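Long-range contacts in putative sugar isomerase (Parabacteroides distasonis, PDB 3LMZ), which is of unconfirmed function but, as a putative sugar isomerase with a xylose isomerase-like TIM barrel, probably interconverts isomeric sugars: residues K104-P110 with F127-H132; K13-F18 with F250-D255; M160-H166 with V185-K191. All coordinates share one frame; numbering follows the deposited sequence.

Contact 1 of 3, residues K104-P110 with F127-H132; sequences KLIVGVP and FHYAIH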
loop_
_atom_site.group_PDB
_atom_site.type_symbol
_atom_site.label_atom_id
_atom_site.label_comp_id
_atom_site.label_asym_id
_atom_site.label_seq_id
_atom_site.Cartn_x
_atom_site.Cartn_y
_atom_site.Cartn_z
ATOM N N LYS A 104 -26.473 -5.989 -12.982
ATOM C CA LYS A 104 -27.701 -5.244 -12.692
ATOM C C LYS A 104 -27.405 -3.803 -12.310
ATOM O O LYS A 104 -28.301 -3.118 -11.777
ATOM C CB LYS A 104 -28.527 -5.956 -11.632
ATOM C CG LYS A 104 -28.866 -7.340 -12.130
ATOM C CD LYS A 104 -30.019 -7.974 -11.463
ATOM C CE LYS A 104 -30.224 -9.397 -12.090
ATOM N NZ LYS A 104 -28.935 -10.053 -12.618
ATOM N N LEU A 105 -26.156 -3.380 -12.537
ATOM C CA LEU A 105 -25.700 -2.012 -12.217
ATOM C C LEU A 105 -24.903 -1.505 -13.422
ATOM O O LEU A 105 -23.951 -2.131 -13.922
ATOM C CB LEU A 105 -24.788 -2.001 -10.972
ATOM C CG LEU A 105 -24.128 -0.674 -10.581
ATOM C CD1 LEU A 105 -25.142 0.390 -10.341
ATOM C CD2 LEU A 105 -23.171 -0.869 -9.336
ATOM N N ILE A 106 -25.335 -0.332 -13.868
ATOM C CA ILE A 106 -24.734 0.386 -14.976
ATOM C C ILE A 106 -24.229 1.736 -14.433
ATOM O O ILE A 106 -24.970 2.462 -13.776
ATOM C CB ILE A 106 -25.752 0.677 -16.108
ATOM C CG1 ILE A 106 -26.263 -0.616 -16.718
ATOM C CG2 ILE A 106 -25.153 1.618 -17.169
ATOM C CD1 ILE A 106 -27.430 -0.418 -17.789
ATOM N N VAL A 107 -22.938 2.001 -14.637
ATOM C CA VAL A 107 -22.323 3.299 -14.348
ATOM C C VAL A 107 -22.331 4.053 -15.691
ATOM O O VAL A 107 -21.827 3.600 -16.719
ATOM C CB VAL A 107 -20.932 3.142 -13.727
ATOM C CG1 VAL A 107 -20.406 4.544 -13.310
ATOM C CG2 VAL A 107 -20.985 2.160 -12.495
ATOM N N GLY A 108 -22.980 5.223 -15.688
ATOM C CA GLY A 108 -23.259 5.965 -16.922
ATOM C C GLY A 108 -23.008 7.454 -16.830
ATOM O O GLY A 108 -22.899 8.009 -15.719
ATOM N N VAL A 109 -22.885 8.066 -18.005
ATOM C CA VAL A 109 -22.885 9.499 -18.112
ATOM C C VAL A 109 -23.875 9.879 -19.207
ATOM O O VAL A 109 -23.490 10.035 -20.357
ATOM C CB VAL A 109 -21.471 10.049 -18.371
ATOM C CG1 VAL A 109 -21.446 11.598 -18.304
ATOM C CG2 VAL A 109 -20.487 9.435 -17.353
ATOM N N PRO A 110 -25.163 10.004 -18.861
ATOM C CA PRO A 110 -26.199 10.371 -19.884
ATOM C C PRO A 110 -26.337 11.878 -19.993
ATOM O O PRO A 110 -26.357 12.574 -18.948
ATOM C CB PRO A 110 -27.451 9.768 -19.307
ATOM C CG PRO A 110 -27.253 9.830 -17.824
ATOM C CD PRO A 110 -25.765 9.812 -17.537
ATOM N N PHE A 127 -32.728 -2.466 -13.349
ATOM C CA PHE A 127 -31.317 -2.241 -13.055
ATOM C C PHE A 127 -31.161 -0.913 -12.274
ATOM O O PHE A 127 -32.017 -0.021 -12.375
ATOM C CB PHE A 127 -30.469 -2.089 -14.359
ATOM C CG PHE A 127 -30.384 -3.323 -15.211
ATOM C CD1 PHE A 127 -30.673 -4.574 -14.744
ATOM C CD2 PHE A 127 -29.916 -3.190 -16.524
ATOM C CE1 PHE A 127 -30.551 -5.703 -15.561
ATOM C CE2 PHE A 127 -29.778 -4.299 -17.330
ATOM C CZ PHE A 127 -30.079 -5.536 -16.857
ATOM N N HIS A 128 -30.103 -0.827 -11.476
ATOM C CA HIS A 128 -29.656 0.434 -10.920
ATOM C C HIS A 128 -28.713 1.090 -11.930
ATOM O O HIS A 128 -28.016 0.437 -12.709
ATOM C CB HIS A 128 -28.996 0.229 -9.572
ATOM C CG HIS A 128 -29.961 -0.002 -8.439
ATOM N ND1 HIS A 128 -30.616 -1.208 -8.270
ATOM C CD2 HIS A 128 -30.375 0.803 -7.436
ATOM C CE1 HIS A 128 -31.385 -1.128 -7.194
ATOM N NE2 HIS A 128 -31.238 0.076 -6.659
ATOM N N TYR A 129 -28.700 2.418 -11.907
ATOM C CA TYR A 129 -27.960 3.250 -12.811
ATOM C C TYR A 129 -27.271 4.354 -12.003
ATOM O O TYR A 129 -27.937 5.146 -11.335
ATOM C CB TYR A 129 -28.901 3.883 -13.840
ATOM C CG TYR A 129 -28.225 4.582 -14.982
ATOM C CD1 TYR A 129 -27.709 5.864 -14.812
ATOM C CD2 TYR A 129 -28.127 4.029 -16.250
ATOM C CE1 TYR A 129 -27.096 6.535 -15.856
ATOM C CE2 TYR A 129 -27.524 4.683 -17.289
ATOM C CZ TYR A 129 -27.053 5.952 -17.107
ATOM O OH TYR A 129 -26.454 6.606 -18.156
ATOM N N ALA A 130 -25.940 4.368 -12.031
ATOM C CA ALA A 130 -25.122 5.248 -11.208
ATOM C C ALA A 130 -24.409 6.246 -12.122
ATOM O O ALA A 130 -23.565 5.846 -12.895
ATOM C CB ALA A 130 -24.085 4.441 -10.408
ATOM N N ILE A 131 -24.768 7.518 -12.018
ATOM C CA ILE A 131 -24.193 8.594 -12.848
ATOM C C ILE A 131 -22.814 8.995 -12.259
ATOM O O ILE A 131 -22.701 9.355 -11.066
ATOM C CB ILE A 131 -25.106 9.837 -12.905
ATOM C CG1 ILE A 131 -26.439 9.493 -13.568
ATOM C CG2 ILE A 131 -24.372 10.976 -13.641
ATOM C CD1 ILE A 131 -27.539 10.458 -13.347
ATOM N N HIS A 132 -21.770 8.941 -13.102
ATOM C CA HIS A 132 -20.407 9.307 -12.641
ATOM C C HIS A 132 -20.204 10.820 -12.659
ATOM O O HIS A 132 -20.022 11.396 -13.719
ATOM C CB HIS A 132 -19.299 8.604 -13.458
ATOM C CG HIS A 132 -17.950 8.765 -12.839
ATOM N ND1 HIS A 132 -16.771 8.746 -13.545
ATOM C CD2 HIS A 132 -17.596 8.974 -11.544
ATOM C CE1 HIS A 132 -15.754 8.938 -12.720
ATOM N NE2 HIS A 132 -16.218 9.086 -11.493
HETATM O O HOH W 1 -31.125 -3.699 -9.874
#
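Leu-105 to Pro-110 and His-128 to His-132 are neighbouring parallel strands of a beta-alpha-beta unit in the TIM barrel, connected through helix 115-125. Five backbone hydrogen bonds alternate in direction between them, from His-128 N to Lys-104 O at one end to His-132 N to Gly-108 O at the other. The shortest runs from Ala-130 N to Ile-106 O, at 2.8 Å, and is nearly straight.

Tyr-129 carries much of the side-chain contact. With chi1 at -170°, its CG stands anti to the backbone N, and the ring leans over the neighbouring strand between Ile-106 and Pro-110. Ile-106 O lies over one face, while Ile-106 CG2 touches Tyr-129 CE2 at 3.9 Å. Farther along, Tyr-129 OH lies 3.5 Å from the bare CA of Gly-108, a spot suited to a residue without a side chain. Pro-110 meets the ring from the opposite direction, its CD in the ring plane at the edge and 3.3 Å from Tyr-129 OH. That oxygen is buried here with no hydrogen-bond partner in the model. Phe-127 extends the greasy surface: its CD2 rests 3.9 Å from Ile-106 CD1. The side chains of Phe-127 and Lys-104 cross at about a right angle, with Phe-127 CD1 4.0 Å from Lys-104 CB.

On the other face, small Ala-130 suits the confined barrel interior, with Leu-105 CD1 4.2 Å from Ala-130 CB. His-128 ND1 meets a water in its ring plane, 3.0 Å away.

Helices 88-101 and 115-125 cover the face bearing Ile-106 and Tyr-129, through Phe-95, Val-118 and Val-122. Strand 76-85 pairs with the other edge of 105-110, and His-132 reaches Asp-163 on the neighbouring strand 158-163.

Contact 2 of 3, residues K13-F18 with F250-D255; sequences KAVNPF and FKAVSD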
loop_
_atom_site.group_PDB
_atom_site.type_symbol
_atom_site.label_atom_id
_atom_site.label_comp_id
_atom_site.label_asym_id
_atom_site.label_seq_id
_atom_site.Cartn_x
_atom_site.Cartn_y
_atom_site.Cartn_z
ATOM N N LYS A 13 -9.601 -7.517 12.407
ATOM C CA LYS A 13 -9.919 -6.460 11.444
ATOM C C LYS A 13 -11.386 -6.061 11.529
ATOM O O LYS A 13 -12.254 -6.913 11.714
ATOM C CB LYS A 13 -9.607 -6.879 10.036
ATOM C CG LYS A 13 -8.126 -7.135 9.852
ATOM C CD LYS A 13 -7.743 -7.631 8.487
ATOM C CE LYS A 13 -6.253 -7.760 8.371
ATOM N NZ LYS A 13 -5.890 -8.238 7.030
ATOM N N ALA A 14 -11.627 -4.753 11.417
ATOM C CA ALA A 14 -12.986 -4.204 11.465
ATOM C C ALA A 14 -13.856 -4.754 10.341
ATOM O O ALA A 14 -13.368 -5.133 9.274
ATOM C CB ALA A 14 -12.949 -2.663 11.445
ATOM N N VAL A 15 -15.150 -4.870 10.642
ATOM C CA VAL A 15 -16.162 -5.301 9.664
ATOM C C VAL A 15 -16.666 -4.100 8.917
ATOM O O VAL A 15 -16.904 -3.060 9.522
ATOM C CB VAL A 15 -17.344 -6.020 10.386
ATOM C CG1 VAL A 15 -18.469 -6.371 9.419
ATOM C CG2 VAL A 15 -16.825 -7.265 11.121
ATOM N N ASN A 16 -16.759 -4.217 7.589
ATOM C CA ASN A 16 -17.249 -3.116 6.758
ATOM C C ASN A 16 -18.308 -3.619 5.813
ATOM O O ASN A 16 -18.268 -4.752 5.369
ATOM C CB ASN A 16 -16.099 -2.537 5.922
ATOM C CG ASN A 16 -15.026 -1.883 6.791
ATOM O OD1 ASN A 16 -15.303 -0.870 7.432
ATOM N ND2 ASN A 16 -13.798 -2.438 6.806
ATOM N N PRO A 17 -19.307 -2.793 5.519
ATOM C CA PRO A 17 -20.422 -3.235 4.648
ATOM C C PRO A 17 -20.158 -3.197 3.142
ATOM O O PRO A 17 -20.925 -3.776 2.352
ATOM C CB PRO A 17 -21.515 -2.226 4.970
ATOM C CG PRO A 17 -20.778 -0.960 5.317
ATOM C CD PRO A 17 -19.498 -1.427 6.044
ATOM N N PHE A 18 -19.175 -2.388 2.768
ATOM C CA PHE A 18 -18.794 -2.182 1.393
ATOM C C PHE A 18 -17.811 -3.256 0.900
ATOM O O PHE A 18 -17.207 -3.971 1.687
ATOM C CB PHE A 18 -18.205 -0.760 1.222
ATOM C CG PHE A 18 -16.830 -0.625 1.806
ATOM C CD1 PHE A 18 -15.724 -1.126 1.145
ATOM C CD2 PHE A 18 -16.649 -0.057 3.020
ATOM C CE1 PHE A 18 -14.458 -1.059 1.695
ATOM C CE2 PHE A 18 -15.276 0.020 3.573
ATOM C CZ PHE A 18 -14.268 -0.472 2.892
ATOM N N PHE A 250 -5.619 2.002 1.968
ATOM C CA PHE A 250 -7.061 1.888 2.115
ATOM C C PHE A 250 -7.426 0.631 2.898
ATOM O O PHE A 250 -8.392 0.629 3.704
ATOM C CB PHE A 250 -7.740 1.858 0.739
ATOM C CG PHE A 250 -9.246 1.919 0.802
ATOM C CD1 PHE A 250 -9.887 3.118 0.952
ATOM C CD2 PHE A 250 -9.987 0.764 0.760
ATOM C CE1 PHE A 250 -11.287 3.183 1.026
ATOM C CE2 PHE A 250 -11.380 0.820 0.861
ATOM C CZ PHE A 250 -12.005 2.019 1.008
ATOM N N LYS A 251 -6.720 -0.489 2.676
ATOM C CA LYS A 251 -7.000 -1.699 3.454
ATOM C C LYS A 251 -6.796 -1.415 4.965
ATOM O O LYS A 251 -7.592 -1.803 5.816
ATOM C CB LYS A 251 -6.115 -2.866 3.037
ATOM C CG LYS A 251 -6.513 -3.544 1.729
ATOM C CD LYS A 251 -5.497 -4.648 1.376
ATOM C CE LYS A 251 -5.860 -5.422 0.134
ATOM N NZ LYS A 251 -4.871 -6.550 -0.134
ATOM N N ALA A 252 -5.691 -0.737 5.276
ATOM C CA ALA A 252 -5.421 -0.405 6.657
ATOM C C ALA A 252 -6.474 0.480 7.256
ATOM O O ALA A 252 -6.919 0.217 8.361
ATOM C CB ALA A 252 -4.034 0.228 6.833
ATOM N N VAL A 253 -6.867 1.544 6.553
ATOM C CA VAL A 253 -7.959 2.393 7.062
ATOM C C VAL A 253 -9.233 1.562 7.308
ATOM O O VAL A 253 -9.884 1.701 8.341
ATOM C CB VAL A 253 -8.256 3.599 6.170
ATOM C CG1 VAL A 253 -9.427 4.433 6.764
ATOM C CG2 VAL A 253 -7.041 4.454 6.024
ATOM N N SER A 254 -9.512 0.637 6.395
ATOM C CA SER A 254 -10.737 -0.219 6.490
ATOM C C SER A 254 -10.676 -1.119 7.741
ATOM O O SER A 254 -11.679 -1.356 8.421
ATOM C CB SER A 254 -10.859 -1.099 5.263
ATOM O OG SER A 254 -11.030 -0.294 4.106
ATOM N N ASP A 255 -9.457 -1.605 8.016
ATOM C CA ASP A 255 -9.242 -2.570 9.078
ATOM C C ASP A 255 -9.229 -1.954 10.480
ATOM O O ASP A 255 -9.657 -2.586 11.481
ATOM C CB ASP A 255 -7.876 -3.265 8.923
ATOM C CG ASP A 255 -7.802 -4.210 7.756
ATOM O OD1 ASP A 255 -8.853 -4.529 7.137
ATOM O OD2 ASP A 255 -6.640 -4.586 7.446
HETATM O O HOH W 2 -6.659 -5.999 5.195
HETATM O O HOH W 3 -11.518 -4.766 7.226
#
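With chi1 at -63°, Lys-13 sets its CG beside its own backbone N, and the rest of the chain, fully extended, runs alongside Asp-255, both side chains pointing the same way. Phe-18 takes the more crowded setting between N and carbonyl carbon (chi1 73°), which directs its ring at the helix.

The lysine methylenes lie along the carboxylate, Lys-13 CE coming within 3.3 Å of Asp-255 OD2. The ammonium group is less close: the salt bridge from Lys-13 NZ to Asp-255 OD2 is long, at 3.8 Å, and a water bridges the same two atoms. Both charged ends also have partners on the second subunit, Lys-13 NZ with Gly-206 O and Asp-255 OD2 with Tyr-249 OH, so this pair belongs partly to the dimer interface.

Two bonds serve carbonyls of the last helical turn, where the chain is running out of amides to donate. Ala-14 N gives to Asp-255 O at 2.9 Å. Asn-16 ND2 gives to Ser-254 O at 2.9 Å, almost straight at 176°; the oxygen lies in the asparagine amide plane, whereas the donor stands well above the carbonyl plane. Asparagine suits this place because its other atom, OD1, accepts from Arg-220.

One turn earlier in the helix, Phe-18 CE1 touches Phe-250 CE2 at 3.7 Å, the rings meeting obliquely. Ser-254 OG sits at the edge of the Phe-18 ring, in its plane, while its hydrogen bond to Phe-250 O, 2.8 Å long, lets a hydroxyl occupy this buried spot.

Ile-216 and Met-219 of helix 212-221 also cover Phe-18. The contact fastens the N-terminal arm, just before the first barrel strand 19-22, to the final helix 240-256, so the arm and the C-terminal helix meet on the outside of the TIM barrel.

Contact 3 of 3, residues M160-H166 with V185-K191; sequences MCLDVGH and VFDMHIK
Met-160 and Leu-162, on a strand of the TIM barrel, embrace Val-185 of the parallel neighbour. The two methyl branches of valine fill the notch between them: CG2 touches Met-160 CG at 3.8 Å, and CG1 meets Leu-162 CB at 3.9 Å. A beta bulge follows, shifting the register by one, so that Cys-161 pairs with Asp-187, and Met-160 O receives Phe-186 N and, weakly, Asp-187 N. Beyond the strand's end, Val-164 CG1, at the start of helix 164-169, lies 4.1 Å from Met-188 CG; both methionines are selenomethionines. Leu-178 and Leu-215 of surrounding helices close over them.

The opposite face, with Cys-161, Asp-163 and His-189, is polar. Cys-161 SG lies over one face of the His-189 ring, a sulfur-aromatic contact 3.6 Å from its centroid. Asp-163 N-caps helix 164-169, its OD1 accepting from His-166 N. Lys-191 lays its CG against the bare CA of Gly-165 at 3.8 Å, and a bend at chi3 (67°) turns the chain end to Asp-163. Its NZ also bridges to Glu-231 and Glu-233, while Asp-163 OD2 is hydrogen-bonded to His-132, its strongest partner. Lys-191 NZ forms a salt bridge with Asp-163, using the syn lone pair of OD2 at 2.7 Å.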
loop_
_atom_site.group_PDB
_atom_site.type_symbol
_atom_site.label_atom_id
_atom_site.label_comp_id
_atom_site.label_asym_id
_atom_site.label_seq_id
_atom_site.Cartn_x
_atom_site.Cartn_y
_atom_site.Cartn_z
HETATM N N MSE A 160 -26.081 8.008 -8.238
HETATM C CA MSE A 160 -24.706 8.442 -8.494
HETATM C C MSE A 160 -23.683 7.364 -8.198
HETATM O O MSE A 160 -23.880 6.475 -7.363
HETATM C CB MSE A 160 -24.337 9.711 -7.679
HETATM C CG MSE A 160 -24.169 9.497 -6.171
HETATM SE SE MSE A 160 -23.909 11.177 -5.290
HETATM C CE MSE A 160 -25.715 11.790 -5.410
ATOM N N CYS A 161 -22.574 7.476 -8.962
ATOM C CA CYS A 161 -21.258 6.906 -8.648
ATOM C C CYS A 161 -20.550 8.069 -7.959
ATOM O O CYS A 161 -20.140 9.073 -8.589
ATOM C CB CYS A 161 -20.522 6.432 -9.927
ATOM S SG CYS A 161 -18.861 5.987 -9.458
ATOM N N LEU A 162 -20.522 7.957 -6.629
ATOM C CA LEU A 162 -19.948 9.023 -5.804
ATOM C C LEU A 162 -18.448 8.941 -5.991
ATOM O O LEU A 162 -17.782 8.051 -5.471
ATOM C CB LEU A 162 -20.296 8.916 -4.320
ATOM C CG LEU A 162 -19.576 9.885 -3.396
ATOM C CD1 LEU A 162 -19.871 11.306 -3.743
ATOM C CD2 LEU A 162 -19.934 9.535 -1.977
ATOM N N ASP A 163 -17.894 9.932 -6.675
ATOM C CA ASP A 163 -16.438 10.009 -6.900
ATOM C C ASP A 163 -15.921 10.987 -5.842
ATOM O O ASP A 163 -16.100 12.202 -5.914
ATOM C CB ASP A 163 -16.152 10.480 -8.327
ATOM C CG ASP A 163 -14.660 10.439 -8.682
ATOM O OD1 ASP A 163 -13.870 10.964 -7.848
ATOM O OD2 ASP A 163 -14.366 9.825 -9.767
ATOM N N VAL A 164 -15.206 10.458 -4.879
ATOM C CA VAL A 164 -14.854 11.252 -3.728
ATOM C C VAL A 164 -13.830 12.328 -4.116
ATOM O O VAL A 164 -13.851 13.436 -3.576
ATOM C CB VAL A 164 -14.357 10.371 -2.602
ATOM C CG1 VAL A 164 -15.461 9.350 -2.227
ATOM C CG2 VAL A 164 -12.971 9.650 -2.870
ATOM N N GLY A 165 -12.963 12.003 -5.088
ATOM C CA GLY A 165 -11.928 12.923 -5.503
ATOM C C GLY A 165 -12.486 14.078 -6.285
ATOM O O GLY A 165 -12.179 15.260 -6.031
ATOM N N HIS A 166 -13.305 13.776 -7.286
ATOM C CA HIS A 166 -13.938 14.848 -8.048
ATOM C C HIS A 166 -14.887 15.708 -7.204
ATOM O O HIS A 166 -14.946 16.933 -7.395
ATOM C CB HIS A 166 -14.666 14.300 -9.265
ATOM C CG HIS A 166 -13.738 13.794 -10.305
ATOM N ND1 HIS A 166 -12.541 14.434 -10.595
ATOM C CD2 HIS A 166 -13.824 12.733 -11.145
ATOM C CE1 HIS A 166 -11.936 13.778 -11.573
ATOM N NE2 HIS A 166 -12.682 12.740 -11.912
ATOM N N VAL A 185 -26.702 6.600 -3.640
ATOM C CA VAL A 185 -25.301 6.303 -3.973
ATOM C C VAL A 185 -25.208 4.790 -4.239
ATOM O O VAL A 185 -25.353 3.955 -3.315
ATOM C CB VAL A 185 -24.325 6.705 -2.848
ATOM C CG1 VAL A 185 -22.881 6.272 -3.158
ATOM C CG2 VAL A 185 -24.407 8.249 -2.581
ATOM N N PHE A 186 -24.989 4.434 -5.513
ATOM C CA PHE A 186 -25.028 3.028 -5.915
ATOM C C PHE A 186 -23.669 2.463 -6.252
ATOM O O PHE A 186 -23.524 1.264 -6.479
ATOM C CB PHE A 186 -26.070 2.823 -7.045
ATOM C CG PHE A 186 -27.478 3.190 -6.621
ATOM C CD1 PHE A 186 -27.990 2.790 -5.381
ATOM C CD2 PHE A 186 -28.272 3.997 -7.420
ATOM C CE1 PHE A 186 -29.265 3.135 -4.984
ATOM C CE2 PHE A 186 -29.523 4.353 -7.004
ATOM C CZ PHE A 186 -30.011 3.923 -5.795
ATOM N N ASP A 187 -22.692 3.350 -6.355
ATOM C CA ASP A 187 -21.298 2.959 -6.635
ATOM C C ASP A 187 -20.418 4.078 -6.125
ATOM O O ASP A 187 -20.884 5.195 -5.836
ATOM C CB ASP A 187 -21.089 2.741 -8.134
ATOM C CG ASP A 187 -19.763 2.091 -8.493
ATOM O OD1 ASP A 187 -19.534 0.982 -8.005
ATOM O OD2 ASP A 187 -19.109 2.631 -9.371
HETATM N N MSE A 188 -19.118 3.802 -5.997
HETATM C CA MSE A 188 -18.216 4.818 -5.506
HETATM C C MSE A 188 -16.864 4.584 -6.177
HETATM O O MSE A 188 -16.411 3.445 -6.254
HETATM C CB MSE A 188 -18.011 4.682 -4.006
HETATM C CG MSE A 188 -17.338 5.865 -3.351
HETATM SE SE MSE A 188 -17.083 5.584 -1.424
HETATM C CE MSE A 188 -19.079 5.353 -1.097
ATOM N N HIS A 189 -16.244 5.689 -6.609
ATOM C CA HIS A 189 -14.820 5.686 -6.981
ATOM C C HIS A 189 -14.063 6.308 -5.820
ATOM O O HIS A 189 -14.255 7.505 -5.480
ATOM C CB HIS A 189 -14.599 6.450 -8.300
ATOM C CG HIS A 189 -15.124 5.726 -9.501
ATOM N ND1 HIS A 189 -14.940 6.172 -10.793
ATOM C CD2 HIS A 189 -15.750 4.528 -9.600
ATOM C CE1 HIS A 189 -15.476 5.292 -11.633
ATOM N NE2 HIS A 189 -15.969 4.282 -10.939
ATOM N N ILE A 190 -13.111 5.530 -5.301
ATOM C CA ILE A 190 -12.145 5.990 -4.299
ATOM C C ILE A 190 -10.891 6.401 -5.025
ATOM O O ILE A 190 -10.520 5.794 -6.041
ATOM C CB ILE A 190 -11.889 4.961 -3.168
ATOM C CG1 ILE A 190 -11.462 3.601 -3.718
ATOM C CG2 ILE A 190 -13.173 4.799 -2.304
ATOM C CD1 ILE A 190 -10.900 2.705 -2.663
ATOM N N LYS A 191 -10.284 7.485 -4.545
ATOM C CA LYS A 191 -9.064 8.081 -5.094
ATOM C C LYS A 191 -8.735 9.211 -4.124
ATOM O O LYS A 191 -9.568 9.566 -3.249
ATOM C CB LYS A 191 -9.287 8.647 -6.521
ATOM C CG LYS A 191 -10.454 9.648 -6.599
ATOM C CD LYS A 191 -10.710 10.166 -8.014
ATOM C CE LYS A 191 -11.206 9.081 -8.936
ATOM N NZ LYS A 191 -11.712 9.704 -10.255
#

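In the fold
Contacts 1 and 3 lie in one curved sheet, their centres about 12 Å apart, and are joined where strands 128-132 and 158-163 pair, with Ile-131 O 2.8 Å from Cys-161 N. Along the chain contact 1 closes before contact 3 opens, and both fall between the two segments of contact 2. The latter ties the N-terminal arm to the last helix on the outside; its centre is about 25 Å from that of contact 1, across the middle of the molecule, and about 17 Å from the centre of contact 3, which it touches through Phe-250 and Ile-190. His-132 of contact 1 and His-166 of contact 3 both bind a citrate, probably from crystallisation, which may mark the sugar pocket inside the barrel.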